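Local coordinates for protein methane monooxygenase hydroxylase, MmoD (Methylosinus sporium, PDB 6D7K) that probably acts as a regulatory partner that binds the hydroxylase of soluble methane monooxygenase, at residues A14-L18 with A27-D31; R37-L41 with A61-L66. All coordinates share one frame; numbering follows the deposited sequence.

Interaction 1 (A14-L18 with A27-D31)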
loop_
_atom_site.group_PDB
_atom_site.type_symbol
_atom_site.label_atom_id
_atom_site.label_comp_id
_atom_site.label_asym_id
_atom_site.label_seq_id
_atom_site.Cartn_x
_atom_site.Cartn_y
_atom_site.Cartn_z
ATOM N N ALA H 14 -33.735 -13.173 -11.626
ATOM C CA ALA H 14 -32.894 -11.993 -11.766
ATOM C C ALA H 14 -31.700 -12.007 -10.819
ATOM O O ALA H 14 -30.799 -11.169 -10.952
ATOM C CB ALA H 14 -33.723 -10.725 -11.517
ATOM N N SER H 15 -31.665 -12.936 -9.879
ATOM C CA SER H 15 -30.705 -12.851 -8.801
ATOM C C SER H 15 -29.392 -13.500 -9.219
ATOM O O SER H 15 -29.238 -14.005 -10.334
ATOM C CB SER H 15 -31.273 -13.497 -7.537
ATOM O OG SER H 15 -31.099 -14.907 -7.542
ATOM N N ARG H 16 -28.422 -13.448 -8.318
ATOM C CA ARG H 16 -27.257 -14.294 -8.413
ATOM C C ARG H 16 -27.601 -15.687 -7.897
ATOM O O ARG H 16 -28.609 -15.895 -7.211
ATOM C CB ARG H 16 -26.110 -13.697 -7.612
ATOM C CG ARG H 16 -26.385 -13.675 -6.160
ATOM C CD ARG H 16 -25.210 -13.157 -5.388
ATOM N NE ARG H 16 -25.321 -13.499 -3.971
ATOM C CZ ARG H 16 -24.381 -13.237 -3.070
ATOM N NH1 ARG H 16 -23.265 -12.628 -3.445
ATOM N NH2 ARG H 16 -24.554 -13.591 -1.800
ATOM N N ILE H 17 -26.733 -16.643 -8.211
ATOM C CA ILE H 17 -27.014 -18.062 -8.034
ATOM C C ILE H 17 -25.858 -18.670 -7.260
ATOM O O ILE H 17 -24.697 -18.406 -7.577
ATOM C CB ILE H 17 -27.193 -18.761 -9.401
ATOM C CG1 ILE H 17 -28.433 -18.228 -10.119
ATOM C CG2 ILE H 17 -27.232 -20.286 -9.273
ATOM C CD1 ILE H 17 -29.713 -18.776 -9.584
ATOM N N LEU H 18 -26.168 -19.475 -6.247
ATOM C CA LEU H 18 -25.142 -20.134 -5.445
ATOM C C LEU H 18 -24.693 -21.420 -6.128
ATOM O O LEU H 18 -25.484 -22.357 -6.268
ATOM C CB LEU H 18 -25.680 -20.444 -4.054
ATOM C CG LEU H 18 -24.687 -21.249 -3.230
ATOM C CD1 LEU H 18 -23.638 -20.313 -2.672
ATOM C CD2 LEU H 18 -25.391 -21.977 -2.129
ATOM N N ALA H 27 -19.301 -20.018 -3.610
ATOM C CA ALA H 27 -19.094 -19.349 -4.892
ATOM C C ALA H 27 -20.430 -18.965 -5.508
ATOM O O ALA H 27 -21.365 -19.767 -5.526
ATOM C CB ALA H 27 -18.300 -20.229 -5.859
ATOM N N PHE H 28 -20.520 -17.742 -6.006
ATOM C CA PHE H 28 -21.727 -17.253 -6.647
ATOM C C PHE H 28 -21.424 -16.943 -8.105
ATOM O O PHE H 28 -20.270 -16.720 -8.480
ATOM C CB PHE H 28 -22.272 -16.011 -5.935
ATOM C CG PHE H 28 -22.715 -16.274 -4.505
ATOM C CD1 PHE H 28 -21.792 -16.271 -3.455
ATOM C CD2 PHE H 28 -24.052 -16.531 -4.212
ATOM C CE1 PHE H 28 -22.207 -16.524 -2.147
ATOM C CE2 PHE H 28 -24.457 -16.798 -2.910
ATOM C CZ PHE H 28 -23.540 -16.784 -1.880
ATOM N N THR H 29 -22.465 -16.841 -8.888
ATOM C CA THR H 29 -22.410 -16.465 -10.275
ATOM C C THR H 29 -23.647 -15.705 -10.703
ATOM O O THR H 29 -24.697 -16.004 -10.322
ATOM C CB THR H 29 -22.112 -17.628 -11.206
ATOM O OG1 THR H 29 -21.816 -17.105 -12.473
ATOM C CG2 THR H 29 -23.229 -18.458 -11.350
ATOM N N VAL H 30 -23.472 -14.690 -11.504
ATOM C CA VAL H 30 -24.548 -13.895 -11.983
ATOM C C VAL H 30 -24.424 -13.632 -13.465
ATOM O O VAL H 30 -23.388 -13.414 -13.944
ATOM C CB VAL H 30 -24.616 -12.597 -11.209
ATOM C CG1 VAL H 30 -23.448 -11.741 -11.513
ATOM C CG2 VAL H 30 -25.844 -11.840 -11.524
ATOM N N ASP H 31 -25.538 -13.692 -14.167
ATOM C CA ASP H 31 -25.680 -13.475 -15.583
ATOM C C ASP H 31 -25.731 -12.009 -15.845
ATOM O O ASP H 31 -26.584 -11.343 -15.386
ATOM C CB ASP H 31 -27.008 -14.067 -15.980
ATOM C CG ASP H 31 -27.167 -14.268 -17.436
ATOM O OD1 ASP H 31 -26.354 -13.816 -18.219
ATOM O OD2 ASP H 31 -28.134 -14.902 -17.808
HETATM O O HOH W 1 -28.336 -14.148 -12.974
#
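The open end of the hairpin of strands 17-21 and 25-31, away from its turn, is joined where Ile17 and Thr29 form an antiparallel hydrogen-bonded pair. Ile17 N donates to Thr29 O at 3.0 Å, and Thr29 N returns a bond to Ile17 O, also at 3.0 Å; the second lies in the carbonyl plane. Beyond the bridge, a water joins Ser15 O to Asp31 N.

On one face of the sheet, Phe28 is sandwiched between Arg16 and Leu18. The guanidinium of Arg16 lies almost flat on the ring, with the planes 16° apart. Its CZ sits 3.5 Å from the centroid of the Phe28 ring, a cation-pi geometry. The arginine chain runs extended from CG to NE, which carries the charged group along the sheet to the ring. Glu39 takes NH1 of the same guanidinium in a salt bridge. Against the opposite ring face, Leu18 CD1 makes a CH-pi contact at 3.9 Å from the centroid of Phe28. With CG of Leu18 swung opposite the backbone N (chi1 175°), CD1 is carried over to the ring. Replacing Phe28 with an alanine would probably leave the guanidinium without its stacking surface and Leu18 CD1 without its aromatic partner.

The other face of the hairpin turns to helix 55-74. There Ile17 and Thr29 touch Phe55, and Thr29 OG1 bonds Ser58. Strand 36-42 pairs with the far side of strand 25-31.

Interaction 2 (R37-L41 with A61-L66)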
loop_
_atom_site.group_PDB
_atom_site.type_symbol
_atom_site.label_atom_id
_atom_site.label_comp_id
_atom_site.label_asym_id
_atom_site.label_seq_id
_atom_site.Cartn_x
_atom_site.Cartn_y
_atom_site.Cartn_z
ATOM N N ARG H 37 -20.498 -13.349 -14.160
ATOM C CA ARG H 37 -19.538 -12.979 -13.157
ATOM C C ARG H 37 -19.558 -13.857 -11.960
ATOM O O ARG H 37 -20.529 -14.016 -11.382
ATOM C CB ARG H 37 -19.802 -11.556 -12.715
ATOM C CG ARG H 37 -18.578 -10.769 -12.387
ATOM C CD ARG H 37 -18.719 -9.950 -11.137
ATOM N NE ARG H 37 -19.193 -8.623 -11.445
ATOM C CZ ARG H 37 -18.500 -7.505 -11.301
ATOM N NH1 ARG H 37 -17.294 -7.522 -10.809
ATOM N NH2 ARG H 37 -19.029 -6.364 -11.657
ATOM N N TRP H 38 -18.444 -14.391 -11.544
ATOM C CA TRP H 38 -18.480 -15.257 -10.386
ATOM C C TRP H 38 -17.491 -14.758 -9.339
ATOM O O TRP H 38 -16.532 -14.049 -9.652
ATOM C CB TRP H 38 -18.181 -16.714 -10.776
ATOM C CG TRP H 38 -16.996 -16.947 -11.691
ATOM C CD1 TRP H 38 -17.031 -17.149 -13.046
ATOM C CD2 TRP H 38 -15.616 -17.059 -11.313
ATOM N NE1 TRP H 38 -15.760 -17.364 -13.529
ATOM C CE2 TRP H 38 -14.877 -17.311 -12.482
ATOM C CE3 TRP H 38 -14.936 -16.961 -10.101
ATOM C CZ2 TRP H 38 -13.505 -17.466 -12.472
ATOM C CZ3 TRP H 38 -13.571 -17.118 -10.100
ATOM C CH2 TRP H 38 -12.871 -17.362 -11.276
ATOM N N GLU H 39 -17.755 -15.120 -8.077
ATOM C CA GLU H 39 -16.886 -14.804 -6.946
ATOM C C GLU H 39 -16.804 -16.001 -6.013
ATOM O O GLU H 39 -17.740 -16.803 -5.916
ATOM C CB GLU H 39 -17.383 -13.595 -6.165
ATOM C CG GLU H 39 -18.871 -13.495 -6.179
ATOM C CD GLU H 39 -19.395 -12.456 -5.212
ATOM O OE1 GLU H 39 -20.641 -12.286 -5.135
ATOM O OE2 GLU H 39 -18.562 -11.807 -4.537
ATOM N N ILE H 40 -15.680 -16.104 -5.314
ATOM C CA ILE H 40 -15.429 -17.175 -4.361
ATOM C C ILE H 40 -15.177 -16.546 -2.999
ATOM O O ILE H 40 -14.422 -15.570 -2.894
ATOM C CB ILE H 40 -14.230 -18.033 -4.795
ATOM C CG1 ILE H 40 -14.464 -18.591 -6.201
ATOM C CG2 ILE H 40 -13.971 -19.139 -3.763
ATOM C CD1 ILE H 40 -13.254 -19.341 -6.778
ATOM N N LEU H 41 -15.810 -17.092 -1.957
ATOM C CA LEU H 41 -15.615 -16.603 -0.592
ATOM C C LEU H 41 -15.030 -17.710 0.259
ATOM O O LEU H 41 -15.382 -18.885 0.100
ATOM C CB LEU H 41 -16.904 -16.100 0.052
ATOM C CG LEU H 41 -17.596 -14.872 -0.541
ATOM C CD1 LEU H 41 -17.866 -15.061 -2.001
ATOM C CD2 LEU H 41 -18.913 -14.598 0.179
ATOM N N ALA H 61 -15.017 -23.253 -13.942
ATOM C CA ALA H 61 -14.003 -22.296 -13.523
ATOM C C ALA H 61 -13.836 -22.286 -12.007
ATOM O O ALA H 61 -12.716 -22.395 -11.490
ATOM C CB ALA H 61 -14.391 -20.905 -14.020
ATOM N N VAL H 62 -14.950 -22.129 -11.279
ATOM C CA VAL H 62 -14.904 -22.110 -9.821
ATOM C C VAL H 62 -14.329 -23.420 -9.303
ATOM O O VAL H 62 -13.611 -23.439 -8.288
ATOM C CB VAL H 62 -16.306 -21.813 -9.235
ATOM C CG1 VAL H 62 -16.406 -22.300 -7.795
ATOM C CG2 VAL H 62 -16.647 -20.320 -9.340
ATOM N N ALA H 63 -14.602 -24.531 -9.996
ATOM C CA ALA H 63 -14.066 -25.813 -9.541
ATOM C C ALA H 63 -12.543 -25.862 -9.700
ATOM O O ALA H 63 -11.834 -26.380 -8.828
ATOM C CB ALA H 63 -14.749 -26.969 -10.276
ATOM N N HIS H 64 -12.015 -25.321 -10.794
ATOM C CA HIS H 64 -10.568 -25.287 -10.960
ATOM C C HIS H 64 -9.925 -24.500 -9.828
ATOM O O HIS H 64 -9.031 -24.997 -9.134
ATOM C CB HIS H 64 -10.203 -24.661 -12.308
ATOM C CG HIS H 64 -10.335 -25.585 -13.479
ATOM N ND1 HIS H 64 -9.905 -26.894 -13.451
ATOM C CD2 HIS H 64 -10.811 -25.372 -14.732
ATOM C CE1 HIS H 64 -10.132 -27.453 -14.627
ATOM N NE2 HIS H 64 -10.685 -26.552 -15.419
ATOM N N VAL H 65 -10.371 -23.254 -9.634
ATOM C CA VAL H 65 -9.765 -22.379 -8.631
ATOM C C VAL H 65 -9.882 -22.979 -7.241
ATOM O O VAL H 65 -8.973 -22.834 -6.416
ATOM C CB VAL H 65 -10.406 -20.985 -8.661
ATOM C CG1 VAL H 65 -9.739 -20.114 -7.623
ATOM C CG2 VAL H 65 -10.337 -20.366 -10.051
ATOM N N LEU H 66 -11.016 -23.634 -6.942
ATOM C CA LEU H 66 -11.191 -24.250 -5.623
ATOM C C LEU H 66 -10.254 -25.439 -5.434
ATOM O O LEU H 66 -9.678 -25.616 -4.356
ATOM C CB LEU H 66 -12.648 -24.669 -5.414
ATOM C CG LEU H 66 -13.637 -23.531 -5.144
ATOM C CD1 LEU H 66 -15.013 -24.069 -4.876
ATOM C CD2 LEU H 66 -13.193 -22.684 -3.985
#
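Trp38 and Ile40 of strand 36-42 pack on helix 55-74, which lies along this strand on one face of the antiparallel sheet. The two segments run roughly the same way, their axes 29° apart and 9.7 Å at closest approach. Alternate strand residues, Trp38 and Ile40, point toward the helix. Ala61, Val62, Val65 and Leu66, spread over about one and a half turns of it, receive them.

The aromatic contacts come from Trp38. Val62 CG2 comes up obliquely near the rim of the indole, with Trp38 CE3 at 3.8 Å. Ala61 CB meets the nitrogen end of the indole, 3.8 Å from Trp38 NE1. Val65 CG2 reaches the far end of the six-membered ring, at Trp38 CH2. The chi1 of Trp38, 47°, places CG between the backbone N and the carbonyl carbon and brings the indole alongside these methyls.

The aliphatic contacts come from Ile40, whose two branches part. CD1 goes to Val65 CG1 at 3.7 Å, while CG2 meets Leu66 CD2 at 3.6 Å. Ile40 CG1 also passes Val62 CG2, so this one methyl serves both strand residues.

One polar group of the contact has an outside partner: Trp38 NE1 makes a weak hydrogen bond to Ser52 OG on strand 45-52. On the apolar side, Val65 also packs on an apolar side chain of another protein's chain.

All six touching residues are buried, and carbon meets carbon almost throughout. The helix is therefore joined to this strand by shape and hydrophobic burial, without polar pairing between them.

How the interactions relate
Both interactions belong to one sheet, since strand 25-31 of interaction 1 pairs with strand 36-42 of interaction 2. Their centres lie about 12 Å apart, and Phe28 N and Val30 O probably hydrogen-bond to Glu39 O and Arg37 N. Interaction 2 sits near the centre of the chain and is wholly buried. Interaction 1 is farther out and only partly buried, at an outermost strand of this chain. Its chemistry is mixed: backbone bonds, a bridging water and a charged group on an aromatic face. Interaction 2 is apolar and joins helix to sheet. The two interactions touch directly where Ala27 CB packs on Val62 CG1.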